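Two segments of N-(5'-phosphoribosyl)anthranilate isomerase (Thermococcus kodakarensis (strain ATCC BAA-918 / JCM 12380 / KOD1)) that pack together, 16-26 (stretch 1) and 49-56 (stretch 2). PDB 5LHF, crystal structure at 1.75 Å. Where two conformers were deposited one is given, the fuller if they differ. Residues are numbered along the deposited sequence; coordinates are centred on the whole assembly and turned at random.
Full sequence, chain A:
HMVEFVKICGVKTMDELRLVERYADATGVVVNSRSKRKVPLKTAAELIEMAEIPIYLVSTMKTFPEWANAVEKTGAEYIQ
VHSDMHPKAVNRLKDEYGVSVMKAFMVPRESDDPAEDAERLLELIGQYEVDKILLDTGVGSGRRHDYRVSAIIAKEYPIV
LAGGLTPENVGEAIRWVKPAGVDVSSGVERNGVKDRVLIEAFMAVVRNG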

# COMPACT_ATOMS: atom_id res chain seq x y z
N GLU A 16 13.06 -1.52 12.67
CA GLU A 16 12.05 -2.11 11.79
C GLU A 16 12.41 -1.92 10.32
O GLU A 16 12.24 -2.83 9.51
N LEU A 17 12.92 -0.73 9.97
CA LEU A 17 13.34 -0.48 8.60
C LEU A 17 14.41 -1.47 8.15
O LEU A 17 14.25 -2.13 7.12
N ARG A 18 15.51 -1.58 8.90
CA ARG A 18 16.59 -2.48 8.49
C ARG A 18 16.12 -3.93 8.37
O ARG A 18 16.62 -4.68 7.52
N LEU A 19 15.19 -4.35 9.23
CA LEU A 19 14.65 -5.70 9.14
C LEU A 19 13.88 -5.89 7.84
O LEU A 19 14.15 -6.82 7.07
N VAL A 20 12.93 -5.00 7.57
CA VAL A 20 12.11 -5.08 6.36
C VAL A 20 12.98 -5.04 5.10
O VAL A 20 12.64 -5.67 4.09
N GLU A 21 14.10 -4.31 5.14
CA GLU A 21 14.93 -4.16 3.95
C GLU A 21 15.58 -5.46 3.51
O GLU A 21 16.02 -5.56 2.36
N ARG A 22 15.65 -6.45 4.39
CA ARG A 22 16.23 -7.73 4.01
C ARG A 22 15.27 -8.59 3.21
O ARG A 22 15.69 -9.61 2.64
N TYR A 23 14.00 -8.18 3.11
CA TYR A 23 12.98 -9.01 2.49
C TYR A 23 12.14 -8.29 1.45
O TYR A 23 11.81 -8.90 0.43
N ALA A 24 11.75 -7.03 1.68
CA ALA A 24 10.70 -6.41 0.88
C ALA A 24 11.28 -5.64 -0.30
O ALA A 24 12.41 -5.16 -0.25
N ASP A 25 10.49 -5.52 -1.36
CA ASP A 25 10.87 -4.63 -2.45
C ASP A 25 10.65 -3.16 -2.12
O ASP A 25 11.28 -2.30 -2.74
N ALA A 26 9.79 -2.86 -1.15
CA ALA A 26 9.46 -1.49 -0.78
C ALA A 26 8.91 -1.50 0.63
O ALA A 26 8.43 -2.53 1.12
N GLU A 49 15.70 9.01 4.81
CA GLU A 49 17.08 9.27 4.43
C GLU A 49 17.94 8.01 4.53
O GLU A 49 18.82 7.80 3.69
N MET A 50 17.68 7.16 5.52
CA MET A 50 18.50 5.97 5.69
C MET A 50 18.01 4.76 4.91
O MET A 50 18.76 3.79 4.77
N ALA A 51 16.80 4.81 4.33
CA ALA A 51 16.27 3.64 3.63
C ALA A 51 17.11 3.25 2.42
O ALA A 51 17.61 4.11 1.68
N GLU A 52 17.28 1.95 2.22
CA GLU A 52 18.01 1.44 1.06
C GLU A 52 17.11 0.77 0.03
O GLU A 52 17.62 0.28 -0.98
N ILE A 53 15.80 0.72 0.26
CA ILE A 53 14.80 0.35 -0.75
C ILE A 53 13.80 1.50 -0.88
O ILE A 53 13.77 2.39 -0.02
N PRO A 54 12.96 1.52 -1.92
CA PRO A 54 11.94 2.57 -1.99
C PRO A 54 11.09 2.60 -0.73
O PRO A 54 10.64 1.56 -0.24
N ILE A 55 10.89 3.80 -0.18
CA ILE A 55 10.08 3.94 1.02
C ILE A 55 8.98 4.96 0.75
O ILE A 55 9.26 6.13 0.44
N TYR A 56 7.73 4.52 0.82
CA TYR A 56 6.60 5.40 0.56
C TYR A 56 6.28 6.26 1.77
O TYR A 56 6.21 5.75 2.89

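Which side chains carry the apolar part of the contact? Leu17 and Ile53 both point toward the opposite stretch. Leu17 takes chi1 t and chi2 p, which sets its two methyls against the segment where stretch 2 leaves its helix: Leu17 CD2 lies 3.8 Å from Ala51 CA, while Leu17 CD1 lies 4.1 Å from Ala51 CB and 4.3 Å from Ile55 CD1. Ile55 starts out sideways, but with both chi angles t it is extended, and its CD1 end comes nearer to Leu17.

How does Ile53 fill the space at the end of the first stretch? It has the largest covered area of any residue here. Chi1 is p and chi2 is t, so the chain through CG1 runs out to CD1, and that one methyl gathers most of the contacts: Ile53 CD1 is 3.5 Å from Ala24 O, 4.5 Å from Val20 CG1 and 4.2 Å from Glu21 CG. It also reaches the backbone of Ala26, with Ile53 CD1 3.7 Å from Ala26 C.

What holds the backbone of the second stretch where it leaves its helix? Glu21 points toward it with chi1 m and chi2 t, an extended arm that brings OE1 to Glu52 N. The resulting hydrogen bond is very short, 2.5 Å from Glu52 N to Glu21 OE1, and nearly straight at 172°. The other oxygen, Glu21 OE2, accepts from Arg18 NH1 at 2.9 Å in a salt bridge within the first stretch, so one carboxylate ties Arg18 to the backbone of Glu52.

Why does Arg18 bend? Its CA-to-CB bond points sideways, and successive m values at chi1 and chi2 fold the chain before chi3 t extends it, so the guanidinium comes nearer to the other stretch. Met50 O lies at the guanidinium edge, accepting from Arg18 NH1 at 2.8 Å and, weakly, from Arg18 NH2 at 3.3 Å. A water adds a further link: it accepts from Arg18 NH2 (3.2 Å to its O) and donates to Met50 O (2.9 Å) and Glu52 OE1 (3.2 Å). Arg18 NH1 and Glu52 OE1 form a long salt bridge at 4.0 Å, purely electrostatic because the oxygen lies well out of the guanidinium plane.

How do the stretches meet at Ala26? The backbones come close here: Ala26 CA makes a CA-H...O contact of 3.3 Å with Pro54 O. Ala26 CB sits 4.3 Å from Pro54 CB and meets the edge of the Tyr56 ring, 3.9 Å from Tyr56 CE1.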

# COMPACT_ATOMS: atom_id res chain seq x y z
CB GLU A 16 10.69 -1.48 12.08
CG GLU A 16 10.08 -1.92 13.38
CD GLU A 16 8.65 -1.48 13.51
OE1 GLU A 16 8.33 -0.34 13.08
OE2 GLU A 16 7.84 -2.28 14.01
CB LEU A 17 13.87 0.95 8.45
CG LEU A 17 14.44 1.30 7.08
CD1 LEU A 17 13.37 1.26 5.99
CD2 LEU A 17 15.05 2.66 7.14
CB ARG A 18 17.75 -2.37 9.48
CG ARG A 18 18.42 -1.01 9.49
CD ARG A 18 18.89 -0.62 8.10
NE ARG A 18 19.74 0.57 8.12
CZ ARG A 18 19.81 1.46 7.12
NH1 ARG A 18 19.05 1.31 6.04
NH2 ARG A 18 20.62 2.51 7.22
CB LEU A 19 13.75 -6.00 10.34
CG LEU A 19 12.96 -7.31 10.25
CD1 LEU A 19 13.98 -8.46 10.08
CD2 LEU A 19 12.06 -7.50 11.49
CB VAL A 20 11.08 -3.93 6.38
CG1 VAL A 20 10.49 -3.68 5.01
CG2 VAL A 20 10.00 -4.26 7.40
CB GLU A 21 16.01 -3.10 4.21
CG GLU A 21 15.42 -1.70 4.30
CD GLU A 21 16.48 -0.64 4.42
OE1 GLU A 21 16.23 0.49 3.95
OE2 GLU A 21 17.55 -0.93 5.00
CB ARG A 22 16.69 -8.47 5.27
CG ARG A 22 17.79 -7.74 6.01
CD ARG A 22 18.73 -8.69 6.73
NE ARG A 22 18.06 -9.48 7.76
CZ ARG A 22 17.74 -9.01 8.96
NH1 ARG A 22 18.03 -7.76 9.30
NH2 ARG A 22 17.13 -9.81 9.83
CB TYR A 23 12.05 -9.59 3.57
CG TYR A 23 12.79 -10.40 4.61
CD1 TYR A 23 13.27 -9.80 5.78
CD2 TYR A 23 13.02 -11.76 4.43
CE1 TYR A 23 13.94 -10.55 6.74
CE2 TYR A 23 13.69 -12.51 5.38
CZ TYR A 23 14.14 -11.90 6.52
OH TYR A 23 14.81 -12.66 7.46
CB ALA A 24 9.83 -5.46 1.73
CB ASP A 25 10.08 -5.00 -3.70
CG ASP A 25 10.33 -6.42 -4.11
OD1 ASP A 25 11.48 -6.70 -4.49
OD2 ASP A 25 9.39 -7.25 -4.06
CB ALA A 26 8.43 -0.85 -1.73
CB GLU A 49 17.67 10.37 5.31
CG GLU A 49 19.15 10.65 5.09
CD GLU A 49 19.72 11.62 6.11
OE1 GLU A 49 19.14 11.74 7.21
OE2 GLU A 49 20.75 12.25 5.81
CB MET A 50 18.59 5.63 7.18
CG MET A 50 19.26 6.73 7.99
SD MET A 50 20.92 7.13 7.40
CE MET A 50 21.92 6.17 8.54
CB ALA A 51 14.82 3.89 3.20
CB GLU A 52 19.14 0.50 1.54
CG GLU A 52 20.21 1.26 2.32
CD GLU A 52 21.27 0.36 2.94
OE1 GLU A 52 22.18 0.91 3.61
OE2 GLU A 52 21.18 -0.88 2.77
CB ILE A 53 14.07 -0.95 -0.38
CG1 ILE A 53 13.18 -0.74 0.85
CG2 ILE A 53 15.06 -2.12 -0.19
CD1 ILE A 53 12.48 -2.02 1.34
CB PRO A 54 11.12 2.17 -3.23
CG PRO A 54 12.10 1.48 -4.10
CD PRO A 54 13.01 0.71 -3.15
CB ILE A 55 10.92 4.30 2.25
CG1 ILE A 55 10.02 4.51 3.49
CG2 ILE A 55 11.84 5.51 1.99
CD1 ILE A 55 10.79 4.55 4.80
CB TYR A 56 5.38 4.57 0.16
CG TYR A 56 5.52 4.00 -1.23
CD1 TYR A 56 6.25 2.84 -1.46
CD2 TYR A 56 4.93 4.63 -2.31
CE1 TYR A 56 6.40 2.33 -2.74
CE2 TYR A 56 5.06 4.15 -3.58
CZ TYR A 56 5.78 2.99 -3.80
OH TYR A 56 5.90 2.54 -5.10
O HOH W 1 21.65 3.91 4.52